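Local coordinates for 24-sterol C-methyltransferase (Haloferax volcanii, PDB 6F5Z) that is a putative SAM-dependent methyltransferase that pairs with the activator Trm112 to form a holoenzyme and binds S-adenosyl-L-homocysteine, at the interface of chains A and B. Residues are numbered along the deposited sequence; one frame, centred on the assembly and turned at random. Chains: chain A/B, 24-sterol C-methyltransferase.

The interface of chains A and B. Residues chain A 32-33, 137, 181, 183; chain B 33, 181-183.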
loop_
_atom_site.group_PDB
_atom_site.type_symbol
_atom_site.label_atom_id
_atom_site.label_comp_id
_atom_site.label_asym_id
_atom_site.label_seq_id
_atom_site.Cartn_x
_atom_site.Cartn_y
_atom_site.Cartn_z
ATOM N N ALA A 32 8.136 5.000 4.939
ATOM C CA ALA A 32 8.892 3.750 5.079
ATOM C C ALA A 32 8.309 2.643 4.230
ATOM O O ALA A 32 9.070 1.785 3.755
ATOM C CB ALA A 32 8.918 3.308 6.536
ATOM N N ARG A 33 7.001 2.645 4.041
ATOM C CA ARG A 33 6.380 1.563 3.275
ATOM C C ARG A 33 6.345 1.836 1.786
ATOM O O ARG A 33 5.956 0.957 1.016
ATOM C CB ARG A 33 4.987 1.212 3.824
ATOM C CG ARG A 33 3.944 2.272 3.483
ATOM C CD ARG A 33 2.598 2.022 4.176
ATOM N NE ARG A 33 2.689 2.278 5.611
ATOM C CZ ARG A 33 1.662 2.197 6.456
ATOM N NH1 ARG A 33 0.441 1.882 6.007
ATOM N NH2 ARG A 33 1.847 2.404 7.760
ATOM N N TYR A 137 1.197 8.380 -2.922
ATOM C CA TYR A 137 0.961 8.238 -1.474
ATOM C C TYR A 137 0.325 9.535 -1.037
ATOM O O TYR A 137 1.008 10.569 -0.999
ATOM C CB TYR A 137 2.277 7.974 -0.717
ATOM C CG TYR A 137 2.585 6.493 -0.618
ATOM C CD1 TYR A 137 2.714 5.710 -1.768
ATOM C CD2 TYR A 137 2.698 5.864 0.618
ATOM C CE1 TYR A 137 2.906 4.327 -1.681
ATOM C CE2 TYR A 137 2.907 4.490 0.714
ATOM C CZ TYR A 137 2.975 3.723 -0.431
ATOM O OH TYR A 137 3.150 2.352 -0.288
ATOM N N GLU A 181 -4.104 0.418 -1.392
ATOM C CA GLU A 181 -4.053 0.396 0.060
ATOM C C GLU A 181 -4.774 1.587 0.589
ATOM O O GLU A 181 -4.690 2.654 -0.006
ATOM C CB GLU A 181 -2.572 0.482 0.550
ATOM C CG GLU A 181 -2.489 0.650 2.063
ATOM C CD GLU A 181 -1.122 0.397 2.635
ATOM O OE1 GLU A 181 -0.480 -0.578 2.190
ATOM O OE2 GLU A 181 -0.727 1.135 3.565
ATOM N N ASP A 183 -5.050 3.087 4.639
ATOM C CA ASP A 183 -4.765 2.772 6.041
ATOM C C ASP A 183 -4.948 3.975 6.938
ATOM O O ASP A 183 -4.888 5.117 6.484
ATOM C CB ASP A 183 -3.287 2.323 6.156
ATOM C CG ASP A 183 -2.915 1.598 7.438
ATOM O OD1 ASP A 183 -3.825 0.998 8.056
ATOM O OD2 ASP A 183 -1.710 1.652 7.831
ATOM N N ARG B 33 -5.390 -2.719 5.864
ATOM C CA ARG B 33 -4.868 -1.872 4.786
ATOM C C ARG B 33 -5.566 -2.200 3.473
ATOM O O ARG B 33 -5.456 -1.383 2.526
ATOM C CB ARG B 33 -3.346 -2.111 4.614
ATOM C CG ARG B 33 -2.570 -1.584 5.786
ATOM C CD ARG B 33 -1.083 -1.857 5.690
ATOM N NE ARG B 33 -0.424 -1.560 6.965
ATOM C CZ ARG B 33 0.886 -1.407 7.115
ATOM N NH1 ARG B 33 1.697 -1.501 6.073
ATOM N NH2 ARG B 33 1.398 -1.183 8.320
ATOM N N GLU B 181 3.481 -1.253 -2.104
ATOM C CA GLU B 181 3.851 -1.012 -0.735
ATOM C C GLU B 181 4.658 -2.190 -0.265
ATOM O O GLU B 181 4.415 -3.324 -0.706
ATOM C CB GLU B 181 2.545 -0.951 0.105
ATOM C CG GLU B 181 2.756 -0.445 1.507
ATOM C CD GLU B 181 2.549 -1.464 2.609
ATOM O OE1 GLU B 181 3.522 -2.163 2.965
ATOM O OE2 GLU B 181 1.427 -1.526 3.157
ATOM N N GLN B 182 5.593 -1.936 0.630
ATOM C CA GLN B 182 6.285 -3.048 1.279
ATOM C C GLN B 182 6.666 -2.578 2.674
ATOM O O GLN B 182 7.198 -1.475 2.809
ATOM C CB GLN B 182 7.472 -3.542 0.484
ATOM C CG GLN B 182 8.044 -4.808 1.158
ATOM C CD GLN B 182 9.221 -5.365 0.406
ATOM O OE1 GLN B 182 10.228 -4.641 0.276
ATOM N NE2 GLN B 182 9.125 -6.612 -0.099
ATOM N N ASP B 183 6.342 -3.377 3.687
ATOM C CA ASP B 183 6.569 -2.900 5.046
ATOM C C ASP B 183 6.817 -4.033 6.017
ATOM O O ASP B 183 6.587 -5.201 5.718
ATOM C CB ASP B 183 5.266 -2.177 5.489
ATOM C CG ASP B 183 5.375 -1.149 6.614
ATOM O OD1 ASP B 183 6.524 -0.791 6.992
ATOM O OD2 ASP B 183 4.308 -0.609 7.028
HETATM O O HOH W 1 4.708 1.783 8.188
HETATM O O HOH W 2 -2.527 -1.177 9.250
HETATM O O HOH W 3 9.925 -0.987 3.522
#
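A:Arg33 and B:Arg33 stack their guanidinium groups face to face in a two-fold contact between two copies of the methyltransferase, a worked example of like-charged groups stacked where carboxylates of both chains lie around them. The planes lie 6° apart, with CZ of A:Arg33 3.7 Å from CZ of B:Arg33. The C-terminal end of helix 15-33 of chain A here meets strand 178-185 of chain B; whether this pairing is the biological one, the structure alone does not show.

A:Arg33 can be followed outward. Its CB packs against CG of B:Glu181 and the carboxylate carbon of B:Asp183; CG and CD then run over B:Glu181, CG of A:Arg33 lying 3.6 Å from CG of B:Glu181. With CG set between the backbone N and the carbonyl carbon (chi1 73°) and a further bend at chi3, the chain curls over the strand. NE forms a long salt bridge to OD2 of B:Asp183, and NH2 shares a water with that same oxygen. NH1 of A:Arg33 lies over the B:Arg33 guanidinium while bonding within its own chain, almost straight to OD2 of A:Asp183 (2.8 Å) and also to OE2 of A:Glu181, both in the guanidinium plane.

B:Arg33 arrives from the opposite direction on an extended chain, holding OD2 of B:Asp183 through NH1 and more loosely through NH2. Its NH1 also meets OE2 of B:Glu181 from above the carboxylate plane (2.9 Å). The Glu181 and Asp183 carboxylates of both chains probably offset the charge of the stacked pair. Locally the two-fold is imperfect: the arginines differ in chain shape, and A:Glu181 is extended whereas B:Glu181 is bent at chi2. The backbones add a firmer link, the amide N of B:Gln182 donating to the carbonyl O of A:Arg33 at 2.9 Å.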